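Local coordinates for protein possible thiol-disulfide isomerase (Cytophaga hutchinsonii, PDB 3HCZ) that probably catalyses thiol-disulfide exchange through a thioredoxin-fold domain, although its precise function has not been established, at residues Q66-N71 and G90-R95; I35-D40 and Q48-L53; K9-L14 and I105-Y110. All coordinates share one frame; numbering follows the deposited sequence.

Contact 1: residues Q66-N71 and G90-R95; sequences QVYAAN and GWLNVR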
loop_
_atom_site.group_PDB
_atom_site.type_symbol
_atom_site.label_atom_id
_atom_site.label_comp_id
_atom_site.label_asym_id
_atom_site.label_seq_id
_atom_site.Cartn_x
_atom_site.Cartn_y
_atom_site.Cartn_z
ATOM N N GLN A 66 -1.017 -1.370 -8.940
ATOM C CA GLN A 66 -0.551 -0.122 -8.333
ATOM C C GLN A 66 -0.189 -0.382 -6.859
ATOM O O GLN A 66 -0.809 -1.254 -6.208
ATOM C CB GLN A 66 -1.611 1.004 -8.483
ATOM C CG GLN A 66 -1.218 2.376 -7.832
ATOM C CD GLN A 66 0.045 2.929 -8.431
ATOM O OE1 GLN A 66 1.148 2.539 -8.043
ATOM N NE2 GLN A 66 -0.095 3.824 -9.422
ATOM N N VAL A 67 0.776 0.370 -6.325
ATOM C CA VAL A 67 1.006 0.391 -4.870
ATOM C C VAL A 67 0.509 1.746 -4.331
ATOM O O VAL A 67 0.924 2.817 -4.809
ATOM C CB VAL A 67 2.489 0.216 -4.485
ATOM C CG1 VAL A 67 2.678 0.324 -2.939
ATOM C CG2 VAL A 67 3.064 -1.132 -5.022
ATOM N N TYR A 68 -0.425 1.653 -3.384
ATOM C CA TYR A 68 -0.933 2.809 -2.658
ATOM C C TYR A 68 -0.018 2.842 -1.453
ATOM O O TYR A 68 -0.261 2.122 -0.439
ATOM C CB TYR A 68 -2.410 2.576 -2.295
ATOM C CG TYR A 68 -3.139 3.841 -1.853
ATOM C CD1 TYR A 68 -3.707 4.699 -2.802
ATOM C CD2 TYR A 68 -3.310 4.124 -0.504
ATOM C CE1 TYR A 68 -4.393 5.860 -2.406
ATOM C CE2 TYR A 68 -4.019 5.287 -0.086
ATOM C CZ TYR A 68 -4.540 6.139 -1.047
ATOM O OH TYR A 68 -5.215 7.279 -0.620
ATOM N N ALA A 69 1.087 3.610 -1.576
ATOM C CA ALA A 69 2.135 3.573 -0.579
ATOM C C ALA A 69 1.765 4.635 0.469
ATOM O O ALA A 69 2.000 5.839 0.268
ATOM C CB ALA A 69 3.532 3.824 -1.174
ATOM N N ALA A 70 1.113 4.170 1.527
ATOM C CA ALA A 70 0.480 5.051 2.541
ATOM C C ALA A 70 1.498 5.324 3.664
ATOM O O ALA A 70 1.662 4.528 4.594
ATOM C CB ALA A 70 -0.787 4.376 3.088
ATOM N N ASN A 71 2.197 6.451 3.555
ATOM C CA ASN A 71 3.105 6.825 4.592
ATOM C C ASN A 71 2.296 7.338 5.803
ATOM O O ASN A 71 1.358 8.119 5.626
ATOM C CB ASN A 71 4.082 7.860 4.058
ATOM C CG ASN A 71 4.973 8.380 5.124
ATOM O OD1 ASN A 71 4.605 9.303 5.867
ATOM N ND2 ASN A 71 6.187 7.818 5.213
ATOM N N GLY A 90 7.831 6.686 -8.333
ATOM C CA GLY A 90 7.002 6.293 -9.484
ATOM C C GLY A 90 5.610 5.782 -9.124
ATOM O O GLY A 90 4.645 5.945 -9.919
ATOM N N TRP A 91 5.478 5.156 -7.953
ATOM C CA TRP A 91 4.181 4.606 -7.565
ATOM C C TRP A 91 3.321 5.634 -6.848
ATOM O O TRP A 91 3.711 6.801 -6.761
ATOM C CB TRP A 91 4.343 3.337 -6.722
ATOM C CG TRP A 91 5.083 3.463 -5.401
ATOM C CD1 TRP A 91 5.267 4.578 -4.608
ATOM C CD2 TRP A 91 5.657 2.367 -4.681
ATOM N NE1 TRP A 91 5.962 4.228 -3.443
ATOM C CE2 TRP A 91 6.202 2.875 -3.478
ATOM C CE3 TRP A 91 5.797 0.998 -4.962
ATOM C CZ2 TRP A 91 6.869 2.047 -2.547
ATOM C CZ3 TRP A 91 6.433 0.177 -4.033
ATOM C CH2 TRP A 91 6.970 0.706 -2.842
ATOM N N LEU A 92 2.176 5.216 -6.305
ATOM C CA LEU A 92 1.278 6.188 -5.625
ATOM C C LEU A 92 1.646 6.464 -4.158
ATOM O O LEU A 92 1.033 5.915 -3.224
ATOM C CB LEU A 92 -0.197 5.829 -5.801
ATOM C CG LEU A 92 -1.230 6.812 -5.239
ATOM C CD1 LEU A 92 -0.877 8.287 -5.600
ATOM C CD2 LEU A 92 -2.620 6.432 -5.808
ATOM N N ASN A 93 2.671 7.306 -3.963
ATOM C CA ASN A 93 2.992 7.781 -2.617
ATOM C C ASN A 93 1.939 8.751 -2.099
ATOM O O ASN A 93 1.655 9.772 -2.757
ATOM C CB ASN A 93 4.336 8.503 -2.619
ATOM C CG ASN A 93 5.491 7.553 -2.853
ATOM O OD1 ASN A 93 5.741 6.667 -2.028
ATOM N ND2 ASN A 93 6.218 7.739 -3.972
ATOM N N VAL A 94 1.366 8.424 -0.956
ATOM C CA VAL A 94 0.429 9.307 -0.285
ATOM C C VAL A 94 0.760 9.454 1.206
ATOM O O VAL A 94 1.501 8.628 1.780
ATOM C CB VAL A 94 -1.071 8.860 -0.445
ATOM C CG1 VAL A 94 -1.522 8.952 -1.912
ATOM C CG2 VAL A 94 -1.322 7.419 0.093
ATOM N N ARG A 95 0.216 10.519 1.802
ATOM C CA ARG A 95 0.347 10.746 3.238
ATOM C C ARG A 95 -0.990 11.335 3.684
ATOM O O ARG A 95 -1.717 11.908 2.852
ATOM C CB ARG A 95 1.520 11.721 3.539
ATOM C CG ARG A 95 2.001 11.657 4.989
ATOM C CD ARG A 95 3.141 12.677 5.309
ATOM N NE ARG A 95 2.766 14.102 5.150
ATOM C CZ ARG A 95 1.986 14.777 5.997
ATOM N NH1 ARG A 95 1.691 16.031 5.758
ATOM N NH2 ARG A 95 1.433 14.183 7.053
HETATM O O HOH W 1 2.203 5.085 -10.764
HETATM O O HOH W 2 4.425 7.026 0.520
#
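Val67 CG1 lies over the six-membered ring of the Trp91 indole, 3.9 Å from its centroid, while Ala69 CB comes in obliquely, 3.3 Å from Trp91 NE1. The indole reaches them because its CG stands between the backbone N and the carbonyl carbon (chi1 61°), a crowded position. Its NE1 donates to Asn93 OD1 at 2.8 Å; the acceptor lies near the indole plane, whereas the N-H approaches from above the amide plane of Asn93. A water also donates to this OD1 and to Ala69 O, linking side chain and neighbouring strand. An alanine in place of Trp91 would probably uncover Val67 CG1 and the CB of Ala69 and leave Asn93 OD1 without its indole donor. The backbones run parallel, the edge strand 92-95 beside strand 65-71 in the beta-alpha-beta unit completed by helix 77-86, as in the thioredoxin fold. Both backbone polar atoms of Ala69 are used: N donates to Leu92 O and O accepts from Val94 N, and Asn71 N then donates to Val94 O. The other face of the sheet carries Tyr68. Val94 CG2 crosses over the phenol ring, 3.8 Å from its centroid, while Leu92 lies alongside with CD2 3.6 Å from Tyr68 CD1. The phenol OH is hydrogen-bonded to Arg24 O. At the start of the strand, Gln66 bends at chi2 (60°), and its OE1 takes Val67 N on a lone pair at 2.8 Å plus a weak bond from Leu92 N. Gln66 NE2 donates to a water that in turn donates to Gly90 O.

Contact 2: residues I35-D40 and Q48-L53; sequences ILFFWD and QETPKL
Leu53 and Phe37 reach toward each other tip to tip, with Leu53 CD2 over one face of the phenyl ring, 3.7 Å from its centroid. Phe37 CG is anti to the backbone N (chi1 -174°), directing the ring from strand 33-39 toward helix 49-60. The ring edge meets the first turn of that helix: Thr50 OG1 lies near the ring plane 3.4 Å from Phe37 CE2, and Glu49 CB approaches Phe37 CZ at 4.2 Å. Thr50 also faces Trp39, its CG2 lying over the indole toward the rim. Further out, Phe37 packs on Leu115 and Pro113, Trp39 meets the ring of Phe82, and backbone bonds join Phe37 to Tyr68 and Ala70 in the adjacent strand. The short segments run nearly antiparallel, at 150°, with axes 10.5 Å apart at closest. The loop between them carries a Cys-Gly-His-Cys sequence, the CxxC motif that is the redox centre of thioredoxin-like proteins and probably serves so here. No hydrogen bond spans the two segments; Thr50 OG1 is instead hydrogen-bonded to Gln47 OE1, so the two segments meet by van der Waals contact, with Leu53 on the ring face and the hydroxyl oxygen of Thr50 at the ring edge.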
loop_
_atom_site.group_PDB
_atom_site.type_symbol
_atom_site.label_atom_id
_atom_site.label_comp_id
_atom_site.label_asym_id
_atom_site.label_seq_id
_atom_site.Cartn_x
_atom_site.Cartn_y
_atom_site.Cartn_z
ATOM N N ILE A 35 -1.812 -2.864 -4.114
ATOM C CA ILE A 35 -1.065 -3.219 -2.930
ATOM C C ILE A 35 -1.188 -2.029 -1.961
ATOM O O ILE A 35 -0.711 -0.928 -2.264
ATOM C CB ILE A 35 0.426 -3.505 -3.270
ATOM C CG1 ILE A 35 0.563 -4.451 -4.478
ATOM C CG2 ILE A 35 1.182 -4.039 -2.040
ATOM C CD1 ILE A 35 -0.233 -5.745 -4.356
ATOM N N LEU A 36 -1.838 -2.249 -0.836
ATOM C CA LEU A 36 -1.957 -1.234 0.130
ATOM C C LEU A 36 -0.746 -1.384 1.060
ATOM O O LEU A 36 -0.606 -2.400 1.743
ATOM C CB LEU A 36 -3.318 -1.353 0.836
ATOM C CG LEU A 36 -3.578 -0.418 1.995
ATOM C CD1 LEU A 36 -3.300 1.101 1.635
ATOM C CD2 LEU A 36 -5.063 -0.648 2.360
ATOM N N PHE A 37 0.120 -0.373 1.099
ATOM C CA PHE A 37 1.396 -0.505 1.860
ATOM C C PHE A 37 1.638 0.623 2.862
ATOM O O PHE A 37 1.957 1.744 2.476
ATOM C CB PHE A 37 2.557 -0.626 0.846
ATOM C CG PHE A 37 3.881 -0.893 1.449
ATOM C CD1 PHE A 37 4.170 -2.133 2.047
ATOM C CD2 PHE A 37 4.866 0.095 1.435
ATOM C CE1 PHE A 37 5.459 -2.378 2.609
ATOM C CE2 PHE A 37 6.134 -0.143 1.995
ATOM C CZ PHE A 37 6.423 -1.385 2.574
ATOM N N PHE A 38 1.546 0.310 4.159
ATOM C CA PHE A 38 1.712 1.332 5.189
ATOM C C PHE A 38 3.150 1.293 5.677
ATOM O O PHE A 38 3.664 0.218 6.026
ATOM C CB PHE A 38 0.755 1.123 6.378
ATOM C CG PHE A 38 -0.703 1.160 6.014
ATOM C CD1 PHE A 38 -1.429 2.376 6.061
ATOM C CD2 PHE A 38 -1.383 -0.029 5.669
ATOM C CE1 PHE A 38 -2.803 2.435 5.700
ATOM C CE2 PHE A 38 -2.778 0.004 5.329
ATOM C CZ PHE A 38 -3.487 1.234 5.331
ATOM N N TRP A 39 3.795 2.456 5.713
ATOM C CA TRP A 39 5.224 2.521 6.015
ATOM C C TRP A 39 5.564 3.856 6.651
ATOM O O TRP A 39 4.734 4.788 6.699
ATOM C CB TRP A 39 6.067 2.273 4.743
ATOM C CG TRP A 39 6.041 3.408 3.773
ATOM C CD1 TRP A 39 4.998 3.770 2.915
ATOM C CD2 TRP A 39 7.083 4.360 3.573
ATOM N NE1 TRP A 39 5.377 4.878 2.175
ATOM C CE2 TRP A 39 6.640 5.260 2.575
ATOM C CE3 TRP A 39 8.361 4.534 4.138
ATOM C CZ2 TRP A 39 7.433 6.330 2.138
ATOM C CZ3 TRP A 39 9.152 5.591 3.701
ATOM C CH2 TRP A 39 8.686 6.470 2.704
ATOM N N ASP A 40 6.789 3.932 7.192
ATOM C CA ASP A 40 7.233 5.087 7.971
ATOM C C ASP A 40 8.715 5.280 7.665
ATOM O O ASP A 40 9.517 4.356 7.839
ATOM C CB ASP A 40 6.996 4.790 9.465
ATOM C CG ASP A 40 7.341 5.942 10.381
ATOM O OD1 ASP A 40 7.969 6.949 9.984
ATOM O OD2 ASP A 40 7.009 5.799 11.578
ATOM N N GLN A 48 14.307 -2.192 4.575
ATOM C CA GLN A 48 14.375 -3.054 3.391
ATOM C C GLN A 48 13.115 -3.293 2.585
ATOM O O GLN A 48 13.186 -3.357 1.361
ATOM C CB GLN A 48 14.991 -4.394 3.756
ATOM C CG GLN A 48 16.430 -4.210 4.167
ATOM C CD GLN A 48 17.327 -3.899 2.984
ATOM O OE1 GLN A 48 17.813 -2.769 2.817
ATOM N NE2 GLN A 48 17.553 -4.901 2.152
ATOM N N GLU A 49 11.977 -3.425 3.261
ATOM C CA GLU A 49 10.737 -3.810 2.608
ATOM C C GLU A 49 10.335 -2.779 1.565
ATOM O O GLU A 49 9.910 -3.131 0.448
ATOM C CB GLU A 49 9.624 -3.938 3.630
ATOM C CG GLU A 49 9.825 -5.086 4.593
ATOM C CD GLU A 49 10.457 -4.669 5.902
ATOM O OE1 GLU A 49 11.082 -3.578 5.961
ATOM O OE2 GLU A 49 10.324 -5.447 6.871
ATOM N N THR A 50 10.482 -1.496 1.920
ATOM C CA THR A 50 10.009 -0.429 1.024
ATOM C C THR A 50 10.705 -0.460 -0.370
ATOM O O THR A 50 10.010 -0.566 -1.408
ATOM C CB THR A 50 10.017 0.968 1.723
ATOM O OG1 THR A 50 9.202 0.894 2.903
ATOM C CG2 THR A 50 9.438 2.073 0.791
ATOM N N PRO A 51 12.057 -0.391 -0.415
ATOM C CA PRO A 51 12.678 -0.360 -1.732
ATOM C C PRO A 51 12.569 -1.701 -2.459
ATOM O O PRO A 51 12.532 -1.724 -3.694
ATOM C CB PRO A 51 14.150 -0.030 -1.421
ATOM C CG PRO A 51 14.337 -0.473 0.024
ATOM C CD PRO A 51 13.034 -0.084 0.647
ATOM N N LYS A 52 12.551 -2.805 -1.722
ATOM C CA LYS A 52 12.395 -4.091 -2.357
ATOM C C LYS A 52 11.009 -4.266 -2.986
ATOM O O LYS A 52 10.881 -4.880 -4.040
ATOM C CB LYS A 52 12.680 -5.225 -1.376
ATOM C CG LYS A 52 14.186 -5.414 -1.156
ATOM C CD LYS A 52 14.465 -6.520 -0.153
ATOM C CE LYS A 52 15.944 -6.874 -0.075
ATOM N NZ LYS A 52 16.399 -7.632 -1.283
ATOM N N LEU A 53 9.973 -3.764 -2.312
ATOM C CA LEU A 53 8.624 -3.760 -2.880
ATOM C C LEU A 53 8.641 -2.877 -4.130
ATOM O O LEU A 53 7.977 -3.180 -5.120
ATOM C CB LEU A 53 7.590 -3.226 -1.872
ATOM C CG LEU A 53 6.139 -3.241 -2.394
ATOM C CD1 LEU A 53 5.668 -4.672 -2.779
ATOM C CD2 LEU A 53 5.172 -2.581 -1.397
#

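Contact 3: residues K9-L14 and I105-Y110; sequences KKAPNL and ITYDIY. With SO4 (sulfate ion), chain B.
Tyr107 and Pro12 bury the most surface here. The phenol of Tyr107 donates to Pro12 O at 2.6 Å, arriving in the carbonyl plane on a lone pair with a C=O...OH angle of 134°. The two side chains meet tip to tip, and the pyrrolidine of Pro12 covers one face of the phenol: CG lies over the ring and CD is 3.7 Å from Tyr107 CZ. The methyl of Ala11 comes up at the ring edge, 3.3 Å from Tyr107 OH. Leu14 closes on the same ring with CD2 3.7 Å from Tyr107 CE1. Pro12 also slides past Thr106, whose CG2 is anti to the backbone N and touches Pro12 CB closely, at 3.5 Å. The hydrogen bond and the packing of Pro12, Ala11 and Leu14 are likely to restrict rotation of the phenol ring. Beyond Pro12, Asn13 N donates to O1 of a sulfate at 3.2 Å, an ion probably from the crystallisation liquor. The contact ties the N-terminal loop to helix 103-107, with Tyr107 and Leu14 both resting on Leu36 and Phe38 of strand 33-39 and Ala11 reaching Leu118 of strand 114-118.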
loop_
_atom_site.group_PDB
_atom_site.type_symbol
_atom_site.label_atom_id
_atom_site.label_comp_id
_atom_site.label_asym_id
_atom_site.label_seq_id
_atom_site.Cartn_x
_atom_site.Cartn_y
_atom_site.Cartn_z
ATOM N N LYS A 9 -13.864 -8.530 2.392
ATOM C CA LYS A 9 -14.535 -7.255 2.687
ATOM C C LYS A 9 -13.771 -6.161 1.979
ATOM O O LYS A 9 -12.556 -6.318 1.752
ATOM C CB LYS A 9 -14.532 -6.985 4.185
ATOM C CG LYS A 9 -15.156 -8.118 4.991
ATOM C CD LYS A 9 -16.666 -7.980 4.986
ATOM C CE LYS A 9 -17.364 -8.903 5.954
ATOM N NZ LYS A 9 -17.982 -9.976 5.145
ATOM N N LYS A 10 -14.463 -5.081 1.604
ATOM C CA LYS A 10 -13.792 -3.924 0.964
ATOM C C LYS A 10 -12.899 -3.258 2.015
ATOM O O LYS A 10 -13.325 -3.077 3.173
ATOM C CB LYS A 10 -14.826 -2.956 0.352
ATOM C CG LYS A 10 -14.273 -2.083 -0.785
ATOM C CD LYS A 10 -15.409 -1.420 -1.607
ATOM C CE LYS A 10 -14.929 -0.264 -2.517
ATOM N NZ LYS A 10 -16.091 0.380 -3.308
ATOM N N ALA A 11 -11.647 -2.958 1.653
ATOM C CA ALA A 11 -10.726 -2.285 2.568
ATOM C C ALA A 11 -11.337 -0.911 2.865
ATOM O O ALA A 11 -11.976 -0.328 1.977
ATOM C CB ALA A 11 -9.341 -2.119 1.933
ATOM N N PRO A 12 -11.181 -0.399 4.108
ATOM C CA PRO A 12 -11.678 0.965 4.372
ATOM C C PRO A 12 -11.082 1.991 3.400
ATOM O O PRO A 12 -9.874 1.933 3.103
ATOM C CB PRO A 12 -11.160 1.259 5.782
ATOM C CG PRO A 12 -11.100 -0.125 6.456
ATOM C CD PRO A 12 -10.743 -1.090 5.345
ATOM N N ASN A 13 -11.892 2.940 2.939
ATOM C CA ASN A 13 -11.376 3.959 1.998
ATOM C C ASN A 13 -10.354 4.822 2.762
ATOM O O ASN A 13 -10.388 4.918 3.989
ATOM C CB ASN A 13 -12.528 4.818 1.420
ATOM C CG ASN A 13 -12.148 5.579 0.136
ATOM O OD1 ASN A 13 -11.011 5.510 -0.377
ATOM N ND2 ASN A 13 -13.118 6.322 -0.394
ATOM N N LEU A 14 -9.428 5.415 2.018
ATOM C CA LEU A 14 -8.400 6.325 2.572
ATOM C C LEU A 14 -8.471 7.622 1.768
ATOM O O LEU A 14 -8.453 7.602 0.537
ATOM C CB LEU A 14 -7.003 5.707 2.434
ATOM C CG LEU A 14 -6.824 4.477 3.344
ATOM C CD1 LEU A 14 -5.581 3.687 2.908
ATOM C CD2 LEU A 14 -6.602 4.972 4.743
ATOM N N ILE A 105 -7.142 3.029 14.728
ATOM C CA ILE A 105 -8.539 2.579 14.741
ATOM C C ILE A 105 -8.887 1.875 13.423
ATOM O O ILE A 105 -9.341 0.735 13.426
ATOM C CB ILE A 105 -9.578 3.709 15.046
ATOM C CG1 ILE A 105 -9.400 4.232 16.477
ATOM C CG2 ILE A 105 -11.063 3.239 14.713
ATOM C CD1 ILE A 105 -10.318 5.408 16.848
ATOM N N THR A 106 -8.665 2.547 12.298
ATOM C CA THR A 106 -9.159 2.036 11.025
ATOM C C THR A 106 -8.396 0.801 10.478
ATOM O O THR A 106 -9.015 -0.132 9.959
ATOM C CB THR A 106 -9.285 3.191 9.988
ATOM O OG1 THR A 106 -10.055 4.259 10.576
ATOM C CG2 THR A 106 -10.004 2.724 8.742
ATOM N N TYR A 107 -7.074 0.788 10.591
ATOM C CA TYR A 107 -6.243 -0.246 9.945
ATOM C C TYR A 107 -5.376 -1.052 10.900
ATOM O O TYR A 107 -4.643 -1.957 10.465
ATOM C CB TYR A 107 -5.385 0.364 8.804
ATOM C CG TYR A 107 -6.068 0.358 7.452
ATOM C CD1 TYR A 107 -6.754 1.498 6.980
ATOM C CD2 TYR A 107 -6.051 -0.802 6.645
ATOM C CE1 TYR A 107 -7.410 1.470 5.723
ATOM C CE2 TYR A 107 -6.699 -0.823 5.398
ATOM C CZ TYR A 107 -7.344 0.333 4.941
ATOM O OH TYR A 107 -7.967 0.318 3.721
ATOM N N ASP A 108 -5.468 -0.757 12.197
ATOM C CA ASP A 108 -4.647 -1.440 13.211
ATOM C C ASP A 108 -3.148 -1.433 12.917
ATOM O O ASP A 108 -2.470 -2.461 13.061
ATOM C CB ASP A 108 -5.165 -2.858 13.437
ATOM C CG ASP A 108 -6.537 -2.853 14.070
ATOM O OD1 ASP A 108 -6.632 -2.414 15.241
ATOM O OD2 ASP A 108 -7.530 -3.238 13.401
ATOM N N ILE A 109 -2.634 -0.264 12.521
ATOM C CA ILE A 109 -1.206 -0.108 12.235
ATOM C C ILE A 109 -0.406 0.166 13.517
ATOM O O ILE A 109 -0.526 1.249 14.104
ATOM C CB ILE A 109 -0.938 1.026 11.192
ATOM C CG1 ILE A 109 -1.805 0.836 9.936
ATOM C CG2 ILE A 109 0.542 1.062 10.825
ATOM C CD1 ILE A 109 -1.497 -0.464 9.140
ATOM N N TYR A 110 0.380 -0.818 13.956
ATOM C CA TYR A 110 1.371 -0.610 15.039
ATOM C C TYR A 110 2.788 -0.686 14.480
ATOM O O TYR A 110 3.288 0.305 13.935
ATOM C CB TYR A 110 1.134 -1.573 16.179
ATOM C CG TYR A 110 -0.175 -1.260 16.815
ATOM C CD1 TYR A 110 -0.262 -0.282 17.816
ATOM C CD2 TYR A 110 -1.347 -1.884 16.382
ATOM C CE1 TYR A 110 -1.483 0.035 18.405
ATOM C CE2 TYR A 110 -2.576 -1.566 16.941
ATOM C CZ TYR A 110 -2.633 -0.614 17.962
ATOM O OH TYR A 110 -3.838 -0.307 18.537
HETATM S S SO4 B . -15.637 3.178 3.965
HETATM O O1 SO4 B . -14.770 2.017 4.121
HETATM O O2 SO4 B . -14.903 4.272 3.358
HETATM O O3 SO4 B . -16.764 2.944 3.049
HETATM O O4 SO4 B . -16.108 3.516 5.315
#

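How the contacts relate
Contacts 1 and 2 share one sheet: strands 65-71 and 33-39 are neighbours, Phe37 O receives Ala70 N at 2.7 Å, and the contact centres are about 9 Å apart. Contact 2 closes before contact 1 opens along the chain, so they form successive steps of the parallel half of the fold. Contact 3 encloses both in sequence and lies farther off, its centre about 15 Å from that of contact 1 and 16 Å from that of contact 2. It meets the face of strand 33-39 opposite Phe37, with Tyr107 OH 3.3 Å from Leu36 CD2. The CxxC motif, the probable redox site, belongs to the loop that contact 2 closes.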